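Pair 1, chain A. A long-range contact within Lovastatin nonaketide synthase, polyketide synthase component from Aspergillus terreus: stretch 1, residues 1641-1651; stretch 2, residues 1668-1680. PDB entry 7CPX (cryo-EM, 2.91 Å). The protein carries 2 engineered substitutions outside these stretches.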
# COMPACT_ATOMS: atom_id res chain seq x y z
N TYR A 1641 -54.81 71.76 -9.58
CA TYR A 1641 -54.37 72.85 -10.44
C TYR A 1641 -54.30 72.43 -11.91
O TYR A 1641 -54.82 73.14 -12.77
CB TYR A 1641 -53.01 73.37 -9.97
CG TYR A 1641 -53.09 74.19 -8.71
CD1 TYR A 1641 -53.13 73.59 -7.46
CD2 TYR A 1641 -53.15 75.58 -8.77
CE1 TYR A 1641 -53.21 74.34 -6.30
CE2 TYR A 1641 -53.23 76.34 -7.62
CZ TYR A 1641 -53.26 75.71 -6.39
OH TYR A 1641 -53.35 76.47 -5.24
N PRO A 1642 -53.68 71.29 -12.21
CA PRO A 1642 -53.69 70.81 -13.59
C PRO A 1642 -55.11 70.51 -14.03
O PRO A 1642 -55.97 70.16 -13.21
CB PRO A 1642 -52.83 69.53 -13.53
CG PRO A 1642 -52.77 69.16 -12.10
CD PRO A 1642 -52.82 70.45 -11.36
N PRO A 1643 -55.40 70.63 -15.33
CA PRO A 1643 -56.77 70.41 -15.79
C PRO A 1643 -57.27 69.03 -15.43
O PRO A 1643 -56.53 68.04 -15.47
CB PRO A 1643 -56.67 70.59 -17.31
CG PRO A 1643 -55.43 71.38 -17.53
CD PRO A 1643 -54.49 70.98 -16.44
N LEU A 1644 -58.55 68.95 -15.07
CA LEU A 1644 -59.19 67.70 -14.69
C LEU A 1644 -60.27 67.35 -15.70
O LEU A 1644 -61.08 68.20 -16.07
CB LEU A 1644 -59.79 67.80 -13.28
CG LEU A 1644 -60.35 66.49 -12.73
CD1 LEU A 1644 -60.03 66.35 -11.25
CD2 LEU A 1644 -61.85 66.40 -12.95
N VAL A 1645 -60.26 66.10 -16.15
CA VAL A 1645 -61.20 65.61 -17.15
C VAL A 1645 -61.83 64.34 -16.62
O VAL A 1645 -61.12 63.37 -16.32
CB VAL A 1645 -60.52 65.34 -18.50
CG1 VAL A 1645 -61.55 64.95 -19.54
CG2 VAL A 1645 -59.73 66.57 -18.96
N VAL A 1646 -63.15 64.33 -16.50
CA VAL A 1646 -63.90 63.17 -16.02
C VAL A 1646 -64.53 62.48 -17.22
O VAL A 1646 -65.14 63.13 -18.08
CB VAL A 1646 -64.97 63.57 -15.00
CG1 VAL A 1646 -65.59 62.33 -14.38
CG2 VAL A 1646 -64.37 64.45 -13.92
N VAL A 1647 -64.36 61.16 -17.30
CA VAL A 1647 -64.89 60.35 -18.39
C VAL A 1647 -65.73 59.24 -17.78
O VAL A 1647 -65.29 58.56 -16.85
CB VAL A 1647 -63.76 59.76 -19.26
CG1 VAL A 1647 -64.34 59.13 -20.52
CG2 VAL A 1647 -62.75 60.84 -19.62
N GLY A 1648 -66.94 59.06 -18.31
CA GLY A 1648 -67.88 58.07 -17.82
C GLY A 1648 -69.15 58.73 -17.31
O GLY A 1648 -69.66 59.68 -17.92
N GLY A 1649 -69.66 58.22 -16.20
CA GLY A 1649 -70.86 58.77 -15.60
C GLY A 1649 -72.15 58.35 -16.27
O GLY A 1649 -73.19 58.95 -15.99
N GLN A 1650 -72.12 57.35 -17.15
CA GLN A 1650 -73.34 56.94 -17.83
C GLN A 1650 -74.27 56.17 -16.90
O GLN A 1650 -75.48 56.43 -16.87
CB GLN A 1650 -72.99 56.08 -19.05
CG GLN A 1650 -74.17 55.78 -19.96
CD GLN A 1650 -74.71 57.02 -20.65
OE1 GLN A 1650 -74.15 58.11 -20.52
NE2 GLN A 1650 -75.80 56.86 -21.38
N THR A 1651 -73.73 55.24 -16.12
CA THR A 1651 -74.55 54.43 -15.23
C THR A 1651 -75.11 55.30 -14.10
O THR A 1651 -74.44 56.23 -13.65
CB THR A 1651 -73.74 53.28 -14.66
OG1 THR A 1651 -73.02 52.63 -15.71
CG2 THR A 1651 -74.64 52.26 -13.98
N ARG A 1668 -61.23 73.71 -9.85
CA ARG A 1668 -60.25 73.27 -10.83
C ARG A 1668 -60.87 73.40 -12.21
O ARG A 1668 -62.10 73.34 -12.34
CB ARG A 1668 -59.82 71.82 -10.60
CG ARG A 1668 -59.17 71.56 -9.25
CD ARG A 1668 -57.81 72.21 -9.16
NE ARG A 1668 -57.11 71.85 -7.93
CZ ARG A 1668 -57.20 72.53 -6.79
NH1 ARG A 1668 -57.95 73.61 -6.67
NH2 ARG A 1668 -56.50 72.11 -5.73
N PRO A 1669 -60.06 73.58 -13.26
CA PRO A 1669 -60.60 73.46 -14.62
C PRO A 1669 -61.19 72.07 -14.81
O PRO A 1669 -60.61 71.07 -14.38
CB PRO A 1669 -59.38 73.69 -15.51
CG PRO A 1669 -58.43 74.46 -14.66
CD PRO A 1669 -58.64 73.98 -13.26
N LEU A 1670 -62.34 72.01 -15.47
CA LEU A 1670 -63.10 70.77 -15.56
C LEU A 1670 -63.58 70.53 -16.98
O LEU A 1670 -64.07 71.44 -17.65
CB LEU A 1670 -64.30 70.79 -14.61
CG LEU A 1670 -65.17 69.53 -14.62
CD1 LEU A 1670 -64.36 68.31 -14.20
CD2 LEU A 1670 -66.38 69.71 -13.71
N GLN A 1671 -63.43 69.28 -17.42
CA GLN A 1671 -64.07 68.78 -18.63
C GLN A 1671 -64.79 67.49 -18.28
O GLN A 1671 -64.39 66.76 -17.38
CB GLN A 1671 -63.07 68.53 -19.76
CG GLN A 1671 -62.33 69.77 -20.23
CD GLN A 1671 -61.40 69.49 -21.39
OE1 GLN A 1671 -61.09 68.33 -21.68
NE2 GLN A 1671 -60.96 70.54 -22.07
N THR A 1672 -65.88 67.21 -19.00
CA THR A 1672 -66.67 66.02 -18.74
C THR A 1672 -67.09 65.37 -20.05
O THR A 1672 -67.46 66.06 -21.00
CB THR A 1672 -67.92 66.35 -17.90
OG1 THR A 1672 -68.70 67.34 -18.58
CG2 THR A 1672 -67.51 66.87 -16.54
N TYR A 1673 -67.03 64.04 -20.08
CA TYR A 1673 -67.44 63.27 -21.24
C TYR A 1673 -68.16 62.02 -20.77
O TYR A 1673 -67.70 61.33 -19.86
CB TYR A 1673 -66.23 62.90 -22.11
CG TYR A 1673 -65.43 64.10 -22.56
CD1 TYR A 1673 -65.76 64.76 -23.74
CD2 TYR A 1673 -64.36 64.57 -21.82
CE1 TYR A 1673 -65.04 65.86 -24.16
CE2 TYR A 1673 -63.64 65.67 -22.23
CZ TYR A 1673 -63.98 66.31 -23.40
OH TYR A 1673 -63.25 67.40 -23.81
N LYS A 1674 -69.30 61.72 -21.41
CA LYS A 1674 -70.10 60.58 -20.99
C LYS A 1674 -69.36 59.26 -21.20
O LYS A 1674 -69.43 58.36 -20.36
CB LYS A 1674 -71.43 60.57 -21.74
CG LYS A 1674 -72.24 61.85 -21.60
CD LYS A 1674 -72.58 62.14 -20.15
CE LYS A 1674 -73.44 63.39 -20.02
NZ LYS A 1674 -73.76 63.70 -18.60
N ARG A 1675 -68.66 59.14 -22.33
CA ARG A 1675 -68.01 57.89 -22.70
C ARG A 1675 -66.62 58.18 -23.23
O ARG A 1675 -66.31 59.29 -23.66
CB ARG A 1675 -68.82 57.13 -23.76
CG ARG A 1675 -70.25 56.81 -23.33
CD ARG A 1675 -71.11 56.41 -24.52
NE ARG A 1675 -71.22 57.49 -25.49
CZ ARG A 1675 -71.94 57.43 -26.60
NH1 ARG A 1675 -72.63 56.35 -26.92
NH2 ARG A 1675 -71.97 58.49 -27.41
N LEU A 1676 -65.76 57.15 -23.18
CA LEU A 1676 -64.42 57.29 -23.72
C LEU A 1676 -64.45 57.52 -25.23
O LEU A 1676 -63.59 58.23 -25.77
CB LEU A 1676 -63.59 56.06 -23.37
CG LEU A 1676 -62.11 56.10 -23.76
CD1 LEU A 1676 -61.43 57.33 -23.20
CD2 LEU A 1676 -61.39 54.84 -23.28
N VAL A 1677 -65.42 56.92 -25.92
CA VAL A 1677 -65.59 57.21 -27.35
C VAL A 1677 -65.90 58.68 -27.55
O VAL A 1677 -65.43 59.31 -28.50
CB VAL A 1677 -66.69 56.31 -27.95
CG1 VAL A 1677 -66.29 54.85 -27.85
CG2 VAL A 1677 -68.03 56.54 -27.25
N ASP A 1678 -66.70 59.26 -26.65
CA ASP A 1678 -66.96 60.70 -26.71
C ASP A 1678 -65.67 61.48 -26.51
O ASP A 1678 -65.46 62.53 -27.14
CB ASP A 1678 -68.00 61.10 -25.67
CG ASP A 1678 -69.31 60.34 -25.84
OD1 ASP A 1678 -69.64 59.98 -26.99
OD2 ASP A 1678 -70.00 60.11 -24.83
N LEU A 1679 -64.79 61.00 -25.62
CA LEU A 1679 -63.49 61.63 -25.46
C LEU A 1679 -62.70 61.59 -26.76
O LEU A 1679 -62.07 62.58 -27.15
CB LEU A 1679 -62.70 60.94 -24.34
CG LEU A 1679 -61.37 61.60 -23.97
CD1 LEU A 1679 -61.61 62.90 -23.23
CD2 LEU A 1679 -60.52 60.65 -23.14
N LEU A 1680 -62.73 60.45 -27.46
CA LEU A 1680 -62.10 60.39 -28.77
C LEU A 1680 -62.71 61.40 -29.73
O LEU A 1680 -62.02 61.91 -30.62
CB LEU A 1680 -62.22 58.97 -29.34
CG LEU A 1680 -61.69 58.76 -30.76
CD1 LEU A 1680 -60.24 59.20 -30.87
CD2 LEU A 1680 -61.84 57.31 -31.18

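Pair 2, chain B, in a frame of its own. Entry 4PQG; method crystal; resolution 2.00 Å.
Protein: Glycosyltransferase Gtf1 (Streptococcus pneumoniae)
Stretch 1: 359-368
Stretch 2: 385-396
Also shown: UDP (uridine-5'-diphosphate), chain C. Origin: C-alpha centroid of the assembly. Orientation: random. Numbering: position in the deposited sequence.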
# COMPACT_ATOMS: atom_id res chain seq x y z
N GLU B 359 16.06 30.44 5.86
CA GLU B 359 14.96 30.39 4.91
C GLU B 359 14.45 28.95 4.67
O GLU B 359 13.36 28.75 4.13
CB GLU B 359 15.42 31.03 3.59
CG GLU B 359 14.37 31.88 2.89
CD GLU B 359 13.94 33.09 3.70
OE1 GLU B 359 14.74 33.61 4.50
OE2 GLU B 359 12.78 33.52 3.54
N LEU B 360 15.25 27.96 5.07
CA LEU B 360 14.90 26.55 4.93
C LEU B 360 13.49 26.21 5.39
O LEU B 360 13.08 26.60 6.48
CB LEU B 360 15.87 25.68 5.73
CG LEU B 360 17.14 25.22 5.03
CD1 LEU B 360 17.84 24.20 5.93
CD2 LEU B 360 16.84 24.64 3.65
N THR B 361 12.75 25.48 4.55
CA THR B 361 11.53 24.80 5.01
C THR B 361 11.58 23.31 4.67
O THR B 361 12.34 22.89 3.81
CB THR B 361 10.25 25.39 4.42
OG1 THR B 361 10.40 25.49 3.00
CG2 THR B 361 9.95 26.77 5.03
N PHE B 362 10.75 22.52 5.37
CA PHE B 362 10.76 21.06 5.27
C PHE B 362 9.34 20.57 5.44
O PHE B 362 8.81 20.63 6.54
CB PHE B 362 11.68 20.45 6.35
CG PHE B 362 11.78 18.94 6.32
CD1 PHE B 362 11.66 18.22 5.12
CD2 PHE B 362 12.04 18.22 7.49
CE1 PHE B 362 11.78 16.83 5.10
CE2 PHE B 362 12.16 16.84 7.47
CZ PHE B 362 12.03 16.14 6.27
N ASP B 363 8.73 20.12 4.34
CA ASP B 363 7.39 19.53 4.37
C ASP B 363 7.47 18.01 4.36
O ASP B 363 8.23 17.42 3.58
CB ASP B 363 6.54 20.05 3.20
CG ASP B 363 6.00 21.45 3.44
OD1 ASP B 363 5.98 21.91 4.62
OD2 ASP B 363 5.60 22.10 2.45
N ILE B 364 6.70 17.39 5.25
CA ILE B 364 6.72 15.94 5.46
C ILE B 364 5.36 15.34 5.08
O ILE B 364 4.36 15.58 5.75
CB ILE B 364 7.08 15.59 6.94
CG1 ILE B 364 8.50 16.07 7.28
CG2 ILE B 364 6.99 14.08 7.18
CD1 ILE B 364 8.81 16.08 8.78
N TYR B 365 5.35 14.58 3.99
CA TYR B 365 4.13 13.94 3.48
C TYR B 365 4.06 12.48 3.92
O TYR B 365 5.08 11.80 3.98
CB TYR B 365 4.08 14.02 1.96
CG TYR B 365 3.86 15.43 1.46
CD1 TYR B 365 2.58 15.88 1.15
CD2 TYR B 365 4.92 16.32 1.34
CE1 TYR B 365 2.36 17.17 0.71
CE2 TYR B 365 4.72 17.61 0.90
CZ TYR B 365 3.44 18.04 0.59
OH TYR B 365 3.24 19.32 0.16
N GLY B 366 2.86 12.01 4.23
CA GLY B 366 2.65 10.62 4.65
C GLY B 366 1.90 10.52 5.97
O GLY B 366 1.60 11.53 6.59
N SER B 367 1.60 9.29 6.37
CA SER B 367 0.93 9.02 7.65
C SER B 367 1.62 7.89 8.36
O SER B 367 2.32 7.10 7.73
CB SER B 367 -0.54 8.63 7.44
OG SER B 367 -1.19 9.66 6.73
N GLY B 368 1.44 7.81 9.66
CA GLY B 368 2.03 6.72 10.43
C GLY B 368 2.27 7.10 11.88
O GLY B 368 2.20 8.29 12.24
N ASP B 385 6.90 26.82 12.26
CA ASP B 385 6.75 27.75 11.15
C ASP B 385 7.49 27.31 9.89
O ASP B 385 7.17 27.78 8.81
CB ASP B 385 7.17 29.17 11.55
CG ASP B 385 6.15 29.84 12.47
OD1 ASP B 385 5.00 29.34 12.59
OD2 ASP B 385 6.49 30.88 13.08
N TYR B 386 8.44 26.39 10.04
CA TYR B 386 9.24 25.93 8.90
C TYR B 386 9.34 24.41 8.68
O TYR B 386 9.88 23.97 7.66
CB TYR B 386 10.62 26.60 8.91
CG TYR B 386 11.61 26.12 9.97
CD1 TYR B 386 12.59 25.18 9.65
CD2 TYR B 386 11.60 26.65 11.26
CE1 TYR B 386 13.51 24.75 10.60
CE2 TYR B 386 12.53 26.24 12.22
CZ TYR B 386 13.48 25.29 11.87
OH TYR B 386 14.41 24.86 12.80
N ILE B 387 8.85 23.63 9.65
CA ILE B 387 8.72 22.17 9.50
C ILE B 387 7.27 21.76 9.78
O ILE B 387 6.74 22.02 10.88
CB ILE B 387 9.70 21.38 10.41
CG1 ILE B 387 11.14 21.84 10.19
CG2 ILE B 387 9.62 19.87 10.12
CD1 ILE B 387 12.15 21.32 11.20
N GLN B 388 6.64 21.12 8.79
CA GLN B 388 5.22 20.75 8.87
C GLN B 388 4.88 19.36 8.31
O GLN B 388 5.47 18.91 7.33
CB GLN B 388 4.34 21.81 8.20
CG GLN B 388 4.22 23.10 9.01
CD GLN B 388 3.75 24.29 8.19
OE1 GLN B 388 3.24 24.13 7.07
NE2 GLN B 388 3.94 25.49 8.74
N LEU B 389 3.91 18.71 8.95
CA LEU B 389 3.36 17.44 8.52
C LEU B 389 2.15 17.73 7.66
O LEU B 389 1.21 18.39 8.09
CB LEU B 389 2.93 16.60 9.74
CG LEU B 389 3.93 15.73 10.51
CD1 LEU B 389 5.19 16.49 10.89
CD2 LEU B 389 3.27 15.15 11.76
N LYS B 390 2.18 17.22 6.44
CA LYS B 390 1.15 17.54 5.46
C LYS B 390 0.09 16.46 5.34
O LYS B 390 -0.92 16.68 4.69
CB LYS B 390 1.79 17.80 4.10
CG LYS B 390 2.87 18.87 4.10
CD LYS B 390 2.32 20.23 4.51
CE LYS B 390 1.75 20.94 3.29
NZ LYS B 390 0.89 22.09 3.70
N GLY B 391 0.32 15.30 5.95
CA GLY B 391 -0.61 14.17 5.79
C GLY B 391 -0.27 13.38 4.54
O GLY B 391 0.68 13.70 3.83
N HIS B 392 -1.05 12.33 4.27
CA HIS B 392 -0.86 11.52 3.07
C HIS B 392 -1.58 12.21 1.96
O HIS B 392 -2.78 12.49 2.08
CB HIS B 392 -1.42 10.11 3.29
CG HIS B 392 -1.03 9.13 2.22
ND1 HIS B 392 0.02 8.29 2.35
CD2 HIS B 392 -1.60 8.86 0.97
CE1 HIS B 392 0.13 7.53 1.25
NE2 HIS B 392 -0.86 7.88 0.40
N ALA B 393 -0.88 12.52 0.87
CA ALA B 393 -1.52 13.25 -0.23
C ALA B 393 -1.25 12.66 -1.62
O ALA B 393 -0.41 11.78 -1.79
CB ALA B 393 -1.14 14.73 -0.17
N GLU B 394 -2.02 13.12 -2.60
CA GLU B 394 -1.73 12.89 -4.01
C GLU B 394 -0.51 13.76 -4.35
O GLU B 394 -0.58 14.98 -4.23
CB GLU B 394 -2.94 13.29 -4.88
CG GLU B 394 -2.61 13.55 -6.35
CD GLU B 394 -1.98 12.34 -7.01
OE1 GLU B 394 -2.45 11.21 -6.74
OE2 GLU B 394 -1.00 12.50 -7.76
N LEU B 395 0.58 13.14 -4.77
CA LEU B 395 1.87 13.82 -4.87
C LEU B 395 2.31 14.25 -6.27
O LEU B 395 3.36 14.91 -6.40
CB LEU B 395 2.98 12.98 -4.23
CG LEU B 395 2.83 12.49 -2.79
CD1 LEU B 395 4.01 11.59 -2.44
CD2 LEU B 395 2.74 13.65 -1.80
N SER B 396 1.54 13.90 -7.30
CA SER B 396 2.00 14.09 -8.69
C SER B 396 2.36 15.54 -9.01
O SER B 396 3.33 15.78 -9.73
CB SER B 396 0.98 13.55 -9.70
OG SER B 396 -0.27 14.21 -9.50
N1 UDP C . 2.68 8.32 -1.04
C2 UDP C . 1.57 9.14 -1.31
N3 UDP C . 1.33 10.18 -0.54
C4 UDP C . 2.10 10.49 0.52
C5 UDP C . 3.21 9.70 0.83
C6 UDP C . 3.48 8.60 0.01
O2 UDP C . 0.81 8.90 -2.29
O4 UDP C . 1.80 11.50 1.20
C1' UDP C . 2.95 7.19 -1.94
C2' UDP C . 4.14 7.54 -2.83
O2' UDP C . 3.80 8.29 -4.01
C3' UDP C . 4.76 6.20 -3.18
C4' UDP C . 4.33 5.28 -2.03
O4' UDP C . 3.36 6.01 -1.26
O3' UDP C . 4.22 5.70 -4.41
C5' UDP C . 5.49 4.91 -1.11
O5' UDP C . 6.33 4.00 -1.80
PA UDP C . 7.88 3.83 -1.41
O1A UDP C . 8.49 2.78 -2.30
O2A UDP C . 8.48 5.22 -1.41
O3A UDP C . 7.94 3.47 0.16
PB UDP C . 7.37 2.21 0.99
O1B UDP C . 8.48 1.89 1.96
O2B UDP C . 6.09 2.72 1.63
O3B UDP C . 7.17 1.10 -0.02
O HOH W 1 7.27 23.88 6.05
O HOH W 2 2.60 14.06 7.14
O HOH W 3 1.85 7.33 4.17
O HOH W 4 -3.27 11.93 5.83

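What backbone arrangement do the two pairs share? In each, two short parallel strands lie side by side, their axes 4.6 Å apart at closest approach in pair 1 and 4.7 Å in pair 2, and 14 central residues superpose with an RMSD of 0.9 Å. Five backbone hydrogen bonds join the strands in each. In pair 1, Val A1646 stands at the centre of the ladder: its N donates to Gln A1671 O (2.9 Å), and its O accepts from Tyr A1673 N (2.9 Å). The matching Ile B364 does the same, its N bonding to Gln B388 O (2.9 Å) and its O receiving Lys B390 N (2.8 Å).

How do the side chains fill the face that carries this central residue? In pair 1, Leu A1670 reaches both neighbours on the first strand, with its CD1 3.4 Å from Leu A1644 CD2 and 3.9 Å from Val A1646 CG2. The matching Ile B387 also touches two side chains: its CG2 lies 3.9 Å from Phe B362 CD2 and 4.1 Å from Ile B364 CD1. A phenyl ring thus takes the place of a leucine, and Ile B364, longer than the matching Val A1646, also meets Leu B389, with Ile B364 CD1 4.2 Å from Leu B389 CD1.

What changes on the opposite face? Pair 1 has small valines on the first strand and an aromatic ring on the second: Val A1645 CG1 sits at the edge of the Tyr A1673 ring, 3.5 Å from CE2. Pair 2 places its ring on the first strand, since Tyr B365 matches Val A1647 and Lys B390 matches Tyr A1673. Lys B390 CB lies over the face of the Tyr B365 ring, 3.7 Å from its centroid, in a CH-pi contact. Val A1645 is replaced by Asp B363, whose CB packs 4.0 Å from Lys B390 CG while its OD1 accepts a bond from a water (2.8 Å from the water O).

How does each pair finish beyond the strands? Gly A1648 and Gly B366 coincide within 0.1 Å, and both have backbone angles at which a CB would jam against the preceding carbonyl. Gly A1648 N donates to Tyr A1673 O (2.9 Å), whereas Gly B366 N reaches one matched position further, to Gly B391 O (2.8 Å). Pair 1 then enters a helix, where Leu A1679 CD2 packs 4.2 Å from Val A1647 CG2. Pair 2 continues as loop and holds UDP, with Ala B393 N donating to UDP O4 (2.9 Å) and UDP N3 donating to Ala B393 O (2.7 Å).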